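Local atomic coordinates of ditrans,polycis-undecaprenyl-diphosphate synthase ((2E,6E)-farnesyl-diphosphate specific) (PDB entry 6ACS), a protein that probably adds eight isopentenyl diphosphate units in turn to farnesyl diphosphate, making undecaprenyl diphosphate, the precursor of the lipid carrier for bacterial cell-wall sugars. Residues B[47-52]-B[219-224]; B[76-81]-B[106-111]; B[87-92]-B[117-122]; B[151-154]-B[158-161]; B[171-176]-B[198-203]. One frame throughout, in Å; residues are numbered along the deposited sequence. Where two conformers were deposited one is given.

Contact 1: residues B[47-52]-B[219-224]; sequences EHCVKT and EEFDHA. With IPA (isopropyl alcohol), chain G.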
# COMPACT_ATOMS: atom_id res chain seq x y z
N GLU B 47 24.82 4.15 -7.00
CA GLU B 47 26.13 3.72 -6.54
C GLU B 47 26.16 3.46 -5.04
O GLU B 47 26.81 2.52 -4.57
CB GLU B 47 27.20 4.74 -6.94
CG GLU B 47 27.29 4.86 -8.47
CD GLU B 47 28.17 5.99 -8.97
OE1 GLU B 47 29.11 6.38 -8.24
OE2 GLU B 47 27.93 6.49 -10.09
N HIS B 48 25.43 4.27 -4.26
CA HIS B 48 25.39 4.00 -2.82
C HIS B 48 24.67 2.69 -2.54
O HIS B 48 25.08 1.92 -1.65
CB HIS B 48 24.73 5.16 -2.08
CG HIS B 48 24.87 5.07 -0.59
ND1 HIS B 48 26.09 5.22 0.05
CD2 HIS B 48 23.97 4.81 0.39
CE1 HIS B 48 25.92 5.09 1.35
NE2 HIS B 48 24.64 4.83 1.58
N CYS B 49 23.60 2.41 -3.27
CA CYS B 49 22.90 1.14 -3.08
C CYS B 49 23.82 -0.03 -3.36
O CYS B 49 23.84 -1.01 -2.61
CB CYS B 49 21.65 1.08 -3.97
SG CYS B 49 20.32 2.17 -3.38
N VAL B 50 24.59 0.04 -4.45
CA VAL B 50 25.49 -1.05 -4.78
C VAL B 50 26.56 -1.21 -3.71
O VAL B 50 26.88 -2.32 -3.29
CB VAL B 50 26.14 -0.81 -6.16
CG1 VAL B 50 27.37 -1.69 -6.32
CG2 VAL B 50 25.15 -1.07 -7.28
N LYS B 51 27.10 -0.08 -3.22
CA LYS B 51 28.17 -0.14 -2.21
C LYS B 51 27.68 -0.66 -0.86
O LYS B 51 28.50 -1.13 -0.05
CB LYS B 51 28.81 1.23 -2.05
CG LYS B 51 29.61 1.65 -3.28
CD LYS B 51 30.15 3.06 -3.14
CE LYS B 51 31.35 3.11 -2.22
NZ LYS B 51 32.00 4.46 -2.25
N THR B 52 26.40 -0.47 -0.54
CA THR B 52 25.86 -0.92 0.74
C THR B 52 25.20 -2.28 0.68
O THR B 52 24.70 -2.77 1.70
CB THR B 52 24.90 0.13 1.31
OG1 THR B 52 23.87 0.40 0.36
CG2 THR B 52 25.66 1.41 1.58
N GLU B 219 23.76 12.60 0.34
CA GLU B 219 23.77 12.84 1.79
C GLU B 219 22.37 12.67 2.38
O GLU B 219 22.21 12.09 3.46
CB GLU B 219 24.31 14.24 2.09
CG GLU B 219 25.82 14.40 1.85
CD GLU B 219 26.19 14.64 0.40
OE1 GLU B 219 25.28 14.95 -0.42
OE2 GLU B 219 27.39 14.50 0.07
N GLU B 220 21.34 13.18 1.70
CA GLU B 220 20.01 12.99 2.25
C GLU B 220 19.56 11.54 2.11
O GLU B 220 18.83 11.04 2.98
CB GLU B 220 18.97 13.91 1.59
CG GLU B 220 17.61 13.75 2.31
CD GLU B 220 16.57 14.80 1.98
OE1 GLU B 220 15.47 14.75 2.57
OE2 GLU B 220 16.84 15.68 1.14
N PHE B 221 19.99 10.86 1.05
CA PHE B 221 19.73 9.43 0.95
C PHE B 221 20.36 8.66 2.10
O PHE B 221 19.74 7.75 2.67
CB PHE B 221 20.22 8.91 -0.41
CG PHE B 221 19.90 7.47 -0.67
CD1 PHE B 221 18.58 7.07 -0.85
CD2 PHE B 221 20.90 6.53 -0.81
CE1 PHE B 221 18.26 5.74 -1.11
CE2 PHE B 221 20.61 5.19 -1.08
CZ PHE B 221 19.28 4.80 -1.23
N ASP B 222 21.61 9.02 2.47
CA ASP B 222 22.26 8.40 3.62
C ASP B 222 21.46 8.65 4.88
O ASP B 222 21.32 7.76 5.74
CB ASP B 222 23.67 8.96 3.82
CG ASP B 222 24.65 8.63 2.69
OD1 ASP B 222 24.39 7.69 1.91
OD2 ASP B 222 25.67 9.35 2.59
N HIS B 223 20.96 9.87 5.04
CA HIS B 223 20.11 10.17 6.19
C HIS B 223 18.86 9.30 6.20
O HIS B 223 18.45 8.80 7.25
CB HIS B 223 19.75 11.66 6.20
CG HIS B 223 18.72 12.03 7.21
ND1 HIS B 223 18.97 12.06 8.57
CD2 HIS B 223 17.42 12.39 7.07
CE1 HIS B 223 17.88 12.42 9.22
NE2 HIS B 223 16.92 12.62 8.33
N ALA B 224 18.23 9.13 5.03
CA ALA B 224 17.01 8.31 4.98
C ALA B 224 17.31 6.87 5.37
O ALA B 224 16.52 6.24 6.09
CB ALA B 224 16.40 8.35 3.57
C1 IPA G . 13.27 11.67 9.84
C2 IPA G . 12.73 12.72 8.89
C3 IPA G . 11.51 12.17 8.16
O2 IPA G . 13.74 13.06 7.96
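The imidazole of His48 has Asp222 over one face and Phe221 at its edge. Its CD2 meets Phe221 CE2 at 3.7 Å, ring rim against ring rim with the planes 85° apart, so neither ring stacks on the other. Asp222 OD1 hangs over one imidazole face, 2.9 Å from His48 NE2. An N-H lies in the plane of its ring and cannot aim at an oxygen above that plane, so this close pair is not a hydrogen bond; the carboxylate would nevertheless probably favour some positive charge on the imidazole. Cys49 SG meets Phe221 CZ obliquely at 3.6 Å, a small sulfur-aromatic contact that suits the buried side.

The opposite imidazole face is backed by Thr52 CG2. With CG anti to its backbone N (chi1 -170°), His48 reaches out from helix 42-52 toward Phe221. Thr52 OG1 donates back to His48 O at 2.8 Å, while Thr52 N bonds the same oxygen from the other face of its plane, which fixes the threonine methyl beneath the ring. Farther out, His223 NE2 shares an in-plane hydrogen bond with isopropanol O2, which also bonds Tyr207.

The two short helical segments approach to 11.4 Å between axes and cross at -44°. Cys49 continues onto Met129 of strand 129-134, and Ala224 of helix 218-235 rests on Tyr207 of strand 205-208.

Contact 2: residues B[76-81]-B[106-111]; sequences LLMKLL and SRLPSH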
# COMPACT_ATOMS: atom_id res chain seq x y z
N LEU B 76 8.89 14.11 -26.35
CA LEU B 76 10.15 14.54 -25.74
C LEU B 76 10.51 13.66 -24.55
O LEU B 76 11.67 13.27 -24.38
CB LEU B 76 10.08 16.00 -25.30
CG LEU B 76 9.98 17.09 -26.36
CD1 LEU B 76 10.05 18.46 -25.69
CD2 LEU B 76 11.10 16.93 -27.38
N LEU B 77 9.52 13.35 -23.70
CA LEU B 77 9.80 12.51 -22.53
C LEU B 77 10.25 11.12 -22.95
O LEU B 77 11.18 10.56 -22.36
CB LEU B 77 8.55 12.43 -21.65
CG LEU B 77 8.19 13.71 -20.90
CD1 LEU B 77 6.79 13.61 -20.32
CD2 LEU B 77 9.22 13.97 -19.80
N MET B 78 9.62 10.56 -23.99
CA MET B 78 10.02 9.24 -24.47
C MET B 78 11.43 9.26 -25.02
O MET B 78 12.23 8.35 -24.77
CB MET B 78 9.05 8.78 -25.57
CG MET B 78 7.64 8.53 -25.11
SD MET B 78 7.45 7.00 -24.19
CE MET B 78 7.74 7.52 -22.50
N LYS B 79 11.77 10.30 -25.80
CA LYS B 79 13.13 10.41 -26.32
C LYS B 79 14.14 10.56 -25.19
O LYS B 79 15.23 9.98 -25.24
CB LYS B 79 13.22 11.59 -27.29
CG LYS B 79 14.58 11.72 -27.94
CD LYS B 79 14.92 10.44 -28.71
CE LYS B 79 16.42 10.24 -28.83
NZ LYS B 79 16.75 9.05 -29.68
N LEU B 80 13.78 11.33 -24.16
CA LEU B 80 14.69 11.49 -23.03
C LEU B 80 14.92 10.16 -22.33
O LEU B 80 16.05 9.82 -21.98
CB LEU B 80 14.13 12.53 -22.06
CG LEU B 80 15.07 13.04 -20.98
CD1 LEU B 80 16.35 13.59 -21.60
CD2 LEU B 80 14.36 14.12 -20.18
N LEU B 81 13.84 9.39 -22.15
CA LEU B 81 13.97 8.07 -21.54
C LEU B 81 14.87 7.17 -22.38
O LEU B 81 15.75 6.48 -21.84
CB LEU B 81 12.58 7.45 -21.38
CG LEU B 81 12.50 6.03 -20.83
CD1 LEU B 81 13.10 5.98 -19.43
CD2 LEU B 81 11.05 5.55 -20.81
N SER B 106 2.06 -1.90 -23.73
CA SER B 106 1.23 -2.08 -24.92
C SER B 106 1.04 -0.78 -25.70
O SER B 106 0.75 -0.84 -26.90
CB SER B 106 -0.12 -2.68 -24.53
OG SER B 106 -0.89 -1.78 -23.75
N ARG B 107 1.20 0.38 -25.07
CA ARG B 107 1.03 1.65 -25.77
C ARG B 107 2.33 2.43 -25.90
O ARG B 107 2.30 3.61 -26.26
CB ARG B 107 -0.06 2.48 -25.09
CG ARG B 107 -1.44 1.82 -25.17
CD ARG B 107 -2.56 2.71 -24.67
NE ARG B 107 -2.27 3.28 -23.35
CZ ARG B 107 -2.55 2.68 -22.20
NH1 ARG B 107 -3.12 1.48 -22.19
NH2 ARG B 107 -2.25 3.28 -21.05
N LEU B 108 3.49 1.80 -25.64
CA LEU B 108 4.75 2.50 -25.80
C LEU B 108 5.23 2.45 -27.25
O LEU B 108 4.91 1.50 -27.97
CB LEU B 108 5.81 1.89 -24.90
CG LEU B 108 5.58 1.96 -23.40
CD1 LEU B 108 6.77 1.34 -22.69
CD2 LEU B 108 5.40 3.41 -22.99
N PRO B 109 6.01 3.43 -27.69
CA PRO B 109 6.59 3.34 -29.03
C PRO B 109 7.41 2.07 -29.16
O PRO B 109 8.11 1.65 -28.23
CB PRO B 109 7.48 4.59 -29.13
CG PRO B 109 7.00 5.51 -28.05
CD PRO B 109 6.46 4.63 -26.96
N SER B 110 7.33 1.45 -30.34
CA SER B 110 8.01 0.17 -30.55
C SER B 110 9.51 0.29 -30.36
O SER B 110 10.15 -0.66 -29.89
CB SER B 110 7.67 -0.38 -31.94
OG SER B 110 7.97 0.57 -32.95
N HIS B 111 10.10 1.44 -30.71
CA HIS B 111 11.55 1.60 -30.54
C HIS B 111 11.93 1.61 -29.06
O HIS B 111 12.97 1.06 -28.67
CB HIS B 111 12.01 2.89 -31.22
CG HIS B 111 13.50 3.02 -31.30
ND1 HIS B 111 14.26 2.31 -32.21
CD2 HIS B 111 14.37 3.76 -30.58
CE1 HIS B 111 15.53 2.62 -32.05
NE2 HIS B 111 15.63 3.50 -31.07
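Met78 and Pro109 bring the two backbones to 8.2 Å between CA atoms, where the N-terminal half of helix 71-95 passes the turn that leads into helix 110-123. Pro109 occupies the N-cap position of the second helix, a place where its lack of an N-H costs nothing and its ring stiffens the entry.

The touching is done by sulfur. Met78 SD lies 3.8 Å from Pro109 CD and 4.2 Å from Pro109 CG, so it rests against the CD-CG edge of the pyrrolidine ring, the methionine chain crossing the proline at about a right angle. Two successive bends in the methionine, chi2 -75° and chi3 90°, fold its thioether over instead of letting it run straight out from the helix. The same sulfur faces Leu108 CD2 at 4.3 Å, a looser contact. Leu108 also packs on Val113 and Met116 of helix 110-123, and Met78 itself touches Leu112 of that helix.

A glycerol molecule, probably from the crystallisation liquor, lies about 5 Å from the Met78 side chain, and Arg69, a predicted substrate-binding residue, has its side chain about 10 Å from that of Met78. In relatives of this enzyme the long helix corresponding to 71-95 helps wall the tunnel for the growing prenyl chain.

No hydrogen bond or salt bridge joins the two segments. One flexible, polarisable thioether meeting a rigid ring and a leucine methyl makes an apolar surface contact without strong directional demands, and it could probably tolerate small shifts between the helix and the turn.

Contact 3: residues B[87-92]-B[117-122]; sequences EQIPRM and EDAEQQ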
# COMPACT_ATOMS: atom_id res chain seq x y z
N GLU B 87 22.49 5.88 -22.17
CA GLU B 87 23.59 6.40 -21.36
C GLU B 87 23.88 5.52 -20.16
O GLU B 87 25.03 5.45 -19.71
CB GLU B 87 23.24 7.83 -20.92
CG GLU B 87 24.27 8.51 -20.02
CD GLU B 87 23.91 9.96 -19.71
OE1 GLU B 87 22.93 10.47 -20.29
OE2 GLU B 87 24.60 10.59 -18.88
N GLN B 88 22.87 4.83 -19.63
CA GLN B 88 23.05 4.05 -18.41
C GLN B 88 23.59 2.64 -18.65
O GLN B 88 24.20 2.07 -17.74
CB GLN B 88 21.73 3.98 -17.64
CG GLN B 88 21.35 5.30 -16.98
CD GLN B 88 22.32 5.71 -15.87
OE1 GLN B 88 22.89 4.85 -15.18
NE2 GLN B 88 22.53 7.01 -15.72
N ILE B 89 23.34 2.04 -19.82
CA ILE B 89 23.80 0.66 -20.04
C ILE B 89 25.27 0.44 -19.65
O ILE B 89 25.56 -0.52 -18.92
CB ILE B 89 23.49 0.22 -21.48
CG1 ILE B 89 21.98 0.01 -21.65
CG2 ILE B 89 24.26 -1.04 -21.84
CD1 ILE B 89 21.53 -0.14 -23.08
N PRO B 90 26.23 1.28 -20.09
CA PRO B 90 27.63 1.03 -19.68
C PRO B 90 27.87 1.14 -18.19
O PRO B 90 28.68 0.39 -17.64
CB PRO B 90 28.41 2.11 -20.45
CG PRO B 90 27.53 2.51 -21.57
CD PRO B 90 26.14 2.42 -21.02
N ARG B 91 27.17 2.06 -17.51
CA ARG B 91 27.29 2.14 -16.05
C ARG B 91 26.76 0.87 -15.40
O ARG B 91 27.34 0.38 -14.41
CB ARG B 91 26.54 3.37 -15.53
CG ARG B 91 27.26 4.69 -15.80
CD ARG B 91 26.42 5.88 -15.35
NE ARG B 91 25.66 5.58 -14.14
CZ ARG B 91 26.13 5.72 -12.91
NH1 ARG B 91 27.37 6.17 -12.72
NH2 ARG B 91 25.37 5.42 -11.86
N MET B 92 25.66 0.33 -15.93
CA MET B 92 25.12 -0.91 -15.40
C MET B 92 26.13 -2.04 -15.53
O MET B 92 26.29 -2.85 -14.61
CB MET B 92 23.84 -1.26 -16.15
CG MET B 92 22.77 -0.20 -16.05
SD MET B 92 22.26 0.14 -14.35
CE MET B 92 22.94 1.78 -14.08
N GLU B 117 13.80 -4.06 -24.01
CA GLU B 117 14.14 -5.48 -24.11
C GLU B 117 15.65 -5.68 -24.25
O GLU B 117 16.24 -6.56 -23.60
CB GLU B 117 13.39 -6.11 -25.28
CG GLU B 117 11.90 -6.11 -25.06
CD GLU B 117 11.12 -6.41 -26.32
OE1 GLU B 117 11.69 -6.32 -27.43
OE2 GLU B 117 9.92 -6.73 -26.20
N ASP B 118 16.29 -4.85 -25.08
CA ASP B 118 17.73 -4.93 -25.28
C ASP B 118 18.49 -4.63 -23.99
O ASP B 118 19.47 -5.30 -23.67
CB ASP B 118 18.15 -3.98 -26.40
CG ASP B 118 17.56 -4.36 -27.75
OD1 ASP B 118 17.09 -5.51 -27.91
OD2 ASP B 118 17.58 -3.50 -28.66
N ALA B 119 18.05 -3.60 -23.25
CA ALA B 119 18.73 -3.27 -22.00
C ALA B 119 18.60 -4.39 -20.98
O ALA B 119 19.57 -4.73 -20.28
CB ALA B 119 18.17 -1.96 -21.43
N GLU B 120 17.40 -4.97 -20.87
CA GLU B 120 17.23 -6.07 -19.92
C GLU B 120 18.11 -7.26 -20.29
O GLU B 120 18.79 -7.82 -19.42
CB GLU B 120 15.76 -6.49 -19.85
CG GLU B 120 14.86 -5.47 -19.18
CD GLU B 120 13.40 -5.90 -19.14
OE1 GLU B 120 13.01 -6.71 -20.01
OE2 GLU B 120 12.65 -5.43 -18.26
N GLN B 121 18.16 -7.62 -21.58
CA GLN B 121 18.98 -8.77 -21.98
C GLN B 121 20.47 -8.47 -21.84
O GLN B 121 21.24 -9.35 -21.45
CB GLN B 121 18.66 -9.18 -23.42
CG GLN B 121 17.26 -9.75 -23.62
CD GLN B 121 16.86 -9.81 -25.09
OE1 GLN B 121 17.67 -9.52 -25.97
NE2 GLN B 121 15.62 -10.20 -25.35
N GLN B 122 20.89 -7.24 -22.14
CA GLN B 122 22.30 -6.91 -22.05
C GLN B 122 22.79 -6.90 -20.61
O GLN B 122 23.97 -7.14 -20.36
CB GLN B 122 22.57 -5.54 -22.68
CG GLN B 122 22.55 -5.50 -24.20
CD GLN B 122 23.14 -4.21 -24.73
OE1 GLN B 122 24.25 -3.82 -24.36
NE2 GLN B 122 22.39 -3.53 -25.60
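Ile89 and Ala119 mark where two helices of the parallel alpha/beta fold lean together: helix 71-95, which leads into strand 97-102, and helix 110-123, which leaves it. Their CA atoms stand 6.7 Å apart, a close approach that the small alanine makes possible.

Ile89 carries its half of the contact on two branches. CD1, at the end of the longer branch, lies 4.2 Å from Ala119 CB, the deeper end of the pair, where Ala119 also touches Leu99 and Phe101 of strand 97-102. CG2 meets Gln122 OE1 at 3.8 Å, the glutamine crossing the isoleucine at about a right angle. With CG1 beside the backbone N (chi1 -71°), the longer branch goes to the alanine while CG2 goes to the glutamine. The extended chain of Gln122 brings its amide oxygen against the methyl at the exposed margin, a van der Waals contact and not a hydrogen bond.

Just beyond Ile89 comes Pro90, which has no N-H to give the preceding turn, and helix 71-95 kinks there. On its far side Arg91 NE donates to Gln88 OE1 at 3.0 Å with a fairly straight N-H (158°); the oxygen lies in the guanidinium plane. The remaining arginine nitrogens form salt bridges with Asp43 and Glu47 of the neighbouring helix 42-52, and Gln88 NE2 also bonds Asp43, so the kinked turn is gripped on that side by charge.

Two neighbouring helices packed beside the strand that joins them are what consecutive beta-alpha-beta crossovers produce, here those linking strands 56-61, 97-102 and 129-134.

Contact 4: residues B[151-154]-B[158-161]; sequences AQAV and EIDA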
# COMPACT_ATOMS: atom_id res chain seq x y z
N ALA B 151 -7.09 -14.69 -14.54
CA ALA B 151 -8.39 -15.00 -15.14
C ALA B 151 -8.25 -15.57 -16.55
O ALA B 151 -9.06 -16.41 -16.96
CB ALA B 151 -9.25 -13.74 -15.17
N GLN B 152 -7.27 -15.11 -17.32
CA GLN B 152 -7.04 -15.72 -18.63
C GLN B 152 -6.67 -17.18 -18.48
O GLN B 152 -7.13 -18.03 -19.25
CB GLN B 152 -5.95 -14.96 -19.39
CG GLN B 152 -6.43 -13.61 -19.89
CD GLN B 152 -5.30 -12.74 -20.41
OE1 GLN B 152 -4.17 -12.81 -19.92
NE2 GLN B 152 -5.59 -11.93 -21.42
N ALA B 153 -5.84 -17.50 -17.48
CA ALA B 153 -5.54 -18.91 -17.23
C ALA B 153 -6.79 -19.69 -16.84
O ALA B 153 -6.98 -20.84 -17.26
CB ALA B 153 -4.44 -19.03 -16.17
N VAL B 154 -7.65 -19.10 -16.00
CA VAL B 154 -8.92 -19.75 -15.66
C VAL B 154 -9.77 -19.98 -16.91
O VAL B 154 -10.39 -21.04 -17.09
CB VAL B 154 -9.67 -18.92 -14.60
CG1 VAL B 154 -11.13 -19.41 -14.39
CG2 VAL B 154 -8.88 -18.90 -13.27
N GLU B 158 -6.88 -23.76 -17.21
CA GLU B 158 -5.61 -24.16 -16.60
C GLU B 158 -5.63 -24.04 -15.08
O GLU B 158 -4.82 -24.70 -14.40
CB GLU B 158 -4.47 -23.30 -17.16
CG GLU B 158 -4.29 -23.46 -18.67
CD GLU B 158 -3.37 -22.42 -19.26
OE1 GLU B 158 -2.87 -21.55 -18.50
OE2 GLU B 158 -3.14 -22.46 -20.49
N ILE B 159 -6.52 -23.22 -14.54
CA ILE B 159 -6.62 -22.95 -13.11
C ILE B 159 -8.10 -22.94 -12.75
O ILE B 159 -8.93 -22.42 -13.51
CB ILE B 159 -5.96 -21.60 -12.75
CG1 ILE B 159 -4.46 -21.65 -13.03
CG2 ILE B 159 -6.20 -21.22 -11.29
CD1 ILE B 159 -3.73 -20.36 -12.64
N ASP B 160 -8.42 -23.53 -11.61
CA ASP B 160 -9.75 -23.41 -11.02
C ASP B 160 -9.79 -22.12 -10.20
O ASP B 160 -8.91 -21.88 -9.36
CB ASP B 160 -10.05 -24.64 -10.17
CG ASP B 160 -11.48 -24.67 -9.63
OD1 ASP B 160 -12.10 -23.61 -9.41
OD2 ASP B 160 -11.99 -25.80 -9.46
N ALA B 161 -10.79 -21.28 -10.46
CA ALA B 161 -10.85 -19.98 -9.79
C ALA B 161 -10.85 -20.14 -8.27
O ALA B 161 -10.39 -19.24 -7.55
CB ALA B 161 -12.09 -19.22 -10.26
O HOH W 1 -10.89 -23.12 -15.13
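Ala153 and Val154, in the last turn of helix 139-155, are met tightly by Ile159 as the chain doubles back. Ile159 CD1 lies 3.8 Å from Ala153 CB, while its CB sits 4.0 Å from Val154 CG2, the valine crossing the isoleucine at about a right angle. Ile159 CG1 lies beside its backbone N (chi1 -64°), which sends CD1 across the alanine methyl; the small alanine suits so close a fold. Ala153 O takes a 2.9 Å hydrogen bond from Glu158 N, capturing a carbonyl at the helix end, and Val154 CA approaches Ile159 O at 3.4 Å in a CH-O contact. Ile159 N is buried here with no partner.

The other side is looser and wetter. A water donates to Val154 O at 2.9 Å and to Ile159 O at 2.6 Å, bridging two carbonyls that cannot bond each other. Back on the alanine side, Glu158 forms the exposed margin: OE1 lies against Ala153 CB while OE2 forms a salt bridge with Arg156.

The turn thus closes helix 139-155 before helix 166-170, and it lies at the dimer interface: Val154 packs on Ala151 of the second subunit, and Ala161 on Gln152 of that subunit.

Contact 5: residues B[171-176]-B[198-203]; sequences KYVSLN and LWQAAY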
# COMPACT_ATOMS: atom_id res chain seq x y z
N LYS B 171 2.41 -14.42 -7.69
CA LYS B 171 3.35 -14.78 -8.74
C LYS B 171 3.08 -14.04 -10.05
O LYS B 171 3.89 -14.16 -10.97
CB LYS B 171 3.33 -16.29 -8.99
CG LYS B 171 3.75 -17.12 -7.78
CD LYS B 171 5.19 -16.79 -7.39
CE LYS B 171 5.72 -17.74 -6.33
NZ LYS B 171 6.97 -17.23 -5.72
N TYR B 172 2.00 -13.28 -10.13
CA TYR B 172 1.65 -12.53 -11.33
C TYR B 172 1.87 -11.03 -11.18
O TYR B 172 1.71 -10.29 -12.16
CB TYR B 172 0.18 -12.79 -11.67
CG TYR B 172 -0.09 -14.22 -12.07
CD1 TYR B 172 -0.38 -15.19 -11.11
CD2 TYR B 172 -0.08 -14.61 -13.41
CE1 TYR B 172 -0.65 -16.52 -11.47
CE2 TYR B 172 -0.35 -15.93 -13.78
CZ TYR B 172 -0.64 -16.87 -12.80
OH TYR B 172 -0.91 -18.18 -13.15
N VAL B 173 2.24 -10.57 -10.01
CA VAL B 173 2.48 -9.16 -9.70
C VAL B 173 3.92 -8.84 -10.04
O VAL B 173 4.81 -9.67 -9.85
CB VAL B 173 2.20 -8.88 -8.21
CG1 VAL B 173 2.40 -7.36 -7.90
CG2 VAL B 173 0.78 -9.33 -7.84
N SER B 174 4.18 -7.62 -10.52
CA SER B 174 5.55 -7.27 -10.92
C SER B 174 6.53 -7.40 -9.75
O SER B 174 6.17 -7.21 -8.57
CB SER B 174 5.61 -5.83 -11.47
OG SER B 174 4.62 -5.60 -12.44
N LEU B 175 7.78 -7.77 -10.08
CA LEU B 175 8.90 -7.84 -9.13
C LEU B 175 8.72 -8.93 -8.07
O LEU B 175 9.33 -8.85 -6.99
CB LEU B 175 9.16 -6.49 -8.45
CG LEU B 175 9.38 -5.34 -9.47
CD1 LEU B 175 9.81 -4.09 -8.75
CD2 LEU B 175 10.39 -5.75 -10.54
N ASN B 176 7.94 -9.96 -8.35
CA ASN B 176 7.72 -10.98 -7.33
C ASN B 176 8.95 -11.83 -7.07
O ASN B 176 8.96 -12.57 -6.08
CB ASN B 176 6.53 -11.88 -7.69
CG ASN B 176 6.75 -12.66 -8.97
OD1 ASN B 176 7.49 -13.65 -8.99
ND2 ASN B 176 6.07 -12.24 -10.04
N LEU B 198 1.84 -0.66 -4.64
CA LEU B 198 0.90 -0.93 -3.55
C LEU B 198 1.07 -2.33 -2.97
O LEU B 198 1.19 -2.51 -1.74
CB LEU B 198 -0.53 -0.76 -4.07
CG LEU B 198 -0.81 0.59 -4.71
CD1 LEU B 198 -2.23 0.58 -5.31
CD2 LEU B 198 -0.64 1.76 -3.72
N TRP B 199 1.08 -3.35 -3.82
CA TRP B 199 1.27 -4.72 -3.34
C TRP B 199 2.65 -4.88 -2.72
O TRP B 199 2.79 -5.44 -1.62
CB TRP B 199 1.05 -5.70 -4.50
CG TRP B 199 1.21 -7.16 -4.15
CD1 TRP B 199 2.39 -7.87 -4.09
CD2 TRP B 199 0.16 -8.08 -3.83
NE1 TRP B 199 2.12 -9.19 -3.74
CE2 TRP B 199 0.76 -9.34 -3.59
CE3 TRP B 199 -1.23 -7.97 -3.74
CZ2 TRP B 199 0.02 -10.46 -3.26
CZ3 TRP B 199 -1.96 -9.10 -3.42
CH2 TRP B 199 -1.34 -10.31 -3.18
N GLN B 200 3.69 -4.40 -3.42
CA GLN B 200 5.07 -4.70 -3.06
C GLN B 200 5.53 -3.91 -1.85
O GLN B 200 6.50 -4.31 -1.19
CB GLN B 200 5.99 -4.39 -4.25
CG GLN B 200 5.64 -5.18 -5.54
CD GLN B 200 4.65 -4.48 -6.48
OE1 GLN B 200 3.84 -3.65 -6.06
NE2 GLN B 200 4.72 -4.82 -7.75
N ALA B 201 4.86 -2.81 -1.52
CA ALA B 201 5.26 -1.97 -0.40
C ALA B 201 4.32 -2.12 0.78
O ALA B 201 4.27 -1.23 1.65
CB ALA B 201 5.35 -0.51 -0.85
N ALA B 202 3.61 -3.25 0.87
CA ALA B 202 2.61 -3.43 1.91
C ALA B 202 3.19 -3.26 3.30
O ALA B 202 2.47 -2.84 4.22
CB ALA B 202 1.98 -4.82 1.83
N TYR B 203 4.46 -3.62 3.49
CA TYR B 203 5.11 -3.48 4.79
C TYR B 203 6.31 -2.52 4.75
O TYR B 203 7.11 -2.50 5.70
CB TYR B 203 5.54 -4.83 5.33
CG TYR B 203 4.38 -5.73 5.68
CD1 TYR B 203 3.68 -5.56 6.86
CD2 TYR B 203 3.98 -6.74 4.82
CE1 TYR B 203 2.62 -6.40 7.19
CE2 TYR B 203 2.92 -7.57 5.14
CZ TYR B 203 2.26 -7.40 6.32
OH TYR B 203 1.21 -8.23 6.62
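Val173 opens the contact by standing over the indole of Trp199. Its CG2 lies 4.1 Å from the centroid of the five-membered ring and only 3° off the ring normal, a CH-pi contact squarely over the face, while CG1 reaches Trp199 CD1 at 3.8 Å and Gln200 NE2 at 3.4 Å. A beta-branched residue suits this place because its two methyls serve two neighbours. Val173 O begins a type II turn and accepts from Asn176 ND2 at 2.9 Å, with the N-H nearly straight at 165°.

Ser174 follows with its carbonyl. Gln200 NE2 donates to Ser174 O at 2.9 Å; the oxygen lies close to the plane of the glutamine amide, yet the donor comes from above the carbonyl plane. A bend at chi2 (90°) folds the Gln200 amide over to reach it. The same nitrogen also bonds a carboxylate oxygen of Asp142.

Leu175 adopts the positive phi required at the third turn position, unusual for a leucine, and packs on Arg100 and Ile102 of strand 97-102. Asn176 closes the turn, its amide tied back to Val173 as described, beside a weak bond from its own backbone N.

Beyond the segments, Trp199 meets Phe169 and touches Met140 of the second subunit. The contact joins the loops before and after strand 183-186, with the Gln200 side chain about 9 Å from that of Ile193, a predicted substrate-binding residue. The chemistry is thus mixed: one amide nitrogen shared between a backbone carbonyl and a carboxylate pins the two loops, and Val173 CG1 covers that nitrogen on one side.

In the fold
All five contacts belong to one domain built round a six-stranded parallel sheet. Contact 1 closes the longest loop of chain, and the other four are nested inside it. Contacts 2 and 3 both pair helix 71-95 with helix 110-123, their centres 16 Å apart and their segments interleaved in sequence. Contacts 4 and 5 follow in series, 20 Å apart between centres, linked by packing of Ile159 on Tyr172; both face the second subunit. Contacts 1 and 3 are joined by the Glu47-Arg91 salt bridge. The centres of contacts 1 and 4, 43 Å apart, lie on opposite sides of the chain's centre, so the set runs from helices 42-52 and 218-235 to the dimer interface.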